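PDB 3TWO: mannitol dehydrogenase, which is a zinc-containing cinnamyl-alcohol dehydrogenase that probably interconverts cinnamyl alcohols and their aldehydes with NADP(H) as cofactor. Local coordinates for residues Gly265-Pro268 with Ala272-Leu275. Residues are numbered along the deposited sequence; the frame is centred on the assembly and turned at random.
With NDP (NADPH dihydro-nicotinamide-adenine-dinucleotide phosphate), chain F.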
loop_
_atom_site.group_PDB
_atom_site.type_symbol
_atom_site.label_atom_id
_atom_site.label_comp_id
_atom_site.label_asym_id
_atom_site.label_seq_id
_atom_site.Cartn_x
_atom_site.Cartn_y
_atom_site.Cartn_z
ATOM N N GLY B 265 4.124 12.346 -4.503
ATOM C CA GLY B 265 4.795 12.704 -5.751
ATOM C C GLY B 265 4.283 11.942 -6.980
ATOM O O GLY B 265 3.883 10.747 -6.910
ATOM N N LEU B 266 4.299 12.610 -8.123
ATOM C CA LEU B 266 3.543 12.112 -9.286
ATOM C C LEU B 266 4.404 12.190 -10.561
ATOM O O LEU B 266 4.271 13.135 -11.382
ATOM C CB LEU B 266 2.313 12.986 -9.401
ATOM C CG LEU B 266 0.887 12.496 -9.403
ATOM C CD1 LEU B 266 0.665 11.023 -9.010
ATOM C CD2 LEU B 266 0.114 13.463 -8.559
ATOM N N PRO B 267 5.329 11.216 -10.728
ATOM C CA PRO B 267 6.219 11.339 -11.902
ATOM C C PRO B 267 5.462 11.176 -13.209
ATOM O O PRO B 267 4.258 10.855 -13.202
ATOM C CB PRO B 267 7.224 10.179 -11.736
ATOM C CG PRO B 267 7.055 9.703 -10.296
ATOM C CD PRO B 267 5.604 9.986 -9.950
ATOM N N PRO B 268 6.139 11.450 -14.345
ATOM C CA PRO B 268 5.391 11.284 -15.612
ATOM C C PRO B 268 4.929 9.837 -15.687
ATOM O O PRO B 268 5.664 8.941 -15.201
ATOM C CB PRO B 268 6.434 11.578 -16.690
ATOM C CG PRO B 268 7.461 12.546 -15.977
ATOM C CD PRO B 268 7.452 12.129 -14.502
ATOM N N ALA B 272 6.481 6.313 -13.997
ATOM C CA ALA B 272 6.018 6.262 -12.603
ATOM C C ALA B 272 6.060 4.840 -12.013
ATOM O O ALA B 272 5.722 3.881 -12.670
ATOM C CB ALA B 272 4.669 6.869 -12.449
ATOM N N PRO B 273 6.503 4.718 -10.747
ATOM C CA PRO B 273 6.815 3.346 -10.261
ATOM C C PRO B 273 5.571 2.622 -9.817
ATOM O O PRO B 273 4.572 3.267 -9.510
ATOM C CB PRO B 273 7.760 3.589 -9.096
ATOM C CG PRO B 273 7.403 4.971 -8.608
ATOM C CD PRO B 273 7.049 5.766 -9.866
ATOM N N VAL B 274 5.611 1.303 -9.838
ATOM C CA VAL B 274 4.538 0.514 -9.286
ATOM C C VAL B 274 5.062 -0.451 -8.164
ATOM O O VAL B 274 6.297 -0.650 -7.993
ATOM C CB VAL B 274 3.896 -0.325 -10.415
ATOM C CG1 VAL B 274 3.557 0.573 -11.724
ATOM C CG2 VAL B 274 4.799 -1.503 -10.810
ATOM N N LEU B 275 4.138 -1.067 -7.418
ATOM C CA LEU B 275 4.488 -2.149 -6.538
ATOM C C LEU B 275 3.571 -3.316 -6.884
ATOM O O LEU B 275 2.382 -3.126 -7.043
ATOM C CB LEU B 275 4.296 -1.702 -5.074
ATOM C CG LEU B 275 5.381 -0.780 -4.473
ATOM C CD1 LEU B 275 4.856 -0.095 -3.192
ATOM C CD2 LEU B 275 6.720 -1.561 -4.209
HETATM P PA NDP F . 9.660 20.364 -7.005
HETATM O O1A NDP F . 10.589 20.022 -8.093
HETATM O O2A NDP F . 9.894 21.458 -5.896
HETATM O O5B NDP F . 10.467 19.373 -5.992
HETATM C C5B NDP F . 10.877 17.957 -6.389
HETATM C C4B NDP F . 12.114 17.588 -5.580
HETATM O O4B NDP F . 12.520 16.157 -5.631
HETATM C C3B NDP F . 13.308 18.428 -6.087
HETATM O O3B NDP F . 13.993 18.986 -4.902
HETATM C C2B NDP F . 14.190 17.365 -6.796
HETATM O O2B NDP F . 15.553 17.806 -6.648
HETATM C C1B NDP F . 13.984 16.122 -5.899
HETATM N N9A NDP F . 14.095 14.840 -6.633
HETATM C C8A NDP F . 13.768 14.651 -7.932
HETATM N N7A NDP F . 13.952 13.366 -8.190
HETATM C C5A NDP F . 14.381 12.756 -7.088
HETATM C C6A NDP F . 14.723 11.449 -6.791
HETATM N N6A NDP F . 14.681 10.428 -7.714
HETATM N N1A NDP F . 15.131 11.211 -5.550
HETATM C C2A NDP F . 15.185 12.130 -4.611
HETATM N N3A NDP F . 14.853 13.374 -4.858
HETATM C C4A NDP F . 14.463 13.700 -6.103
HETATM O O3 NDP F . 8.362 19.481 -6.847
HETATM P PN NDP F . 7.164 19.776 -5.946
HETATM O O1N NDP F . 7.506 19.669 -4.509
HETATM O O2N NDP F . 6.307 21.005 -6.349
HETATM O O5D NDP F . 6.230 18.569 -6.332
HETATM C C5D NDP F . 6.825 17.183 -6.283
HETATM C C4D NDP F . 5.825 16.130 -6.922
HETATM O O4D NDP F . 4.669 16.240 -6.070
HETATM C C3D NDP F . 5.353 16.429 -8.372
HETATM O O3D NDP F . 5.265 15.168 -9.092
HETATM C C2D NDP F . 3.981 17.094 -8.115
HETATM O O2D NDP F . 3.132 16.878 -9.187
HETATM C C1D NDP F . 3.488 16.250 -6.916
HETATM N N1N NDP F . 2.323 16.843 -6.175
HETATM C C2N NDP F . 1.296 15.970 -5.752
HETATM C C3N NDP F . 0.197 16.457 -5.063
HETATM C C7N NDP F . -0.848 15.470 -4.546
HETATM O O7N NDP F . -0.561 14.274 -4.375
HETATM N N7N NDP F . -1.949 16.034 -4.062
HETATM C C4N NDP F . 0.090 17.847 -4.821
HETATM C C5N NDP F . 1.135 18.736 -5.206
HETATM C C6N NDP F . 2.235 18.254 -5.886
HETATM P P2B NDP F . 16.611 17.730 -7.796
HETATM O O1X NDP F . 17.274 19.230 -7.819
HETATM O O2X NDP F . 17.516 16.599 -7.570
HETATM O O3X NDP F . 15.817 17.593 -9.167
#
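The backbone N of Leu-266 donates a hydrogen bond to O3D of the NADPH ribose next to the nicotinamide, 2.9 Å long with an N-H...O angle of 152°. The bond sits in the loop that follows strand 259-263 of the Rossmann-type nucleotide-binding domain. This loop reaches the cofactor and then turns back toward strand 274-276. Gly-265 passes close to the same sugar, its CA 3.6 Å from O4D. The Leu-266 side chain lies alongside the cofactor. CB of Leu-266 is 3.7 Å from the ribose O3D, and its CD2 branch lies 3.9 Å from C2N of the nicotinamide ring. Both side-chain torsions are away from the staggered positions (chi1 -124°, chi2 11°) as CD2 reaches that ring. The carbonyl O of Leu-266 accepts a hydrogen bond from NE1 of Trp-53, so both polar backbone atoms of this residue have partners.

Beyond the cofactor, Pro-267 meets segment 272-275 through its ring carbons. The side chains of Pro-267 and Pro-273 cross at about a right angle, touching through CG of the first and CD of the second. The neighbouring CD of Pro-267 lies 4.1 Å from the methyl CB of Ala-272. These contacts are apolar and not tight. Pro-273 also rests on Tyr-246 and Leu-248.

The second subunit borders this loop. Its Ile-281 packs on Leu-266 and its Val-277 on Pro-267. Val-274 and Leu-275 of this chain pair antiparallel with a strand of the second subunit, so the sheet continues across the interface. The loop thus links the cofactor site to the dimer interface. At its turn, O of Pro-268 comes within 3.0 Å of N of Ala-272 and 3.6 Å of the Ala-272 CB.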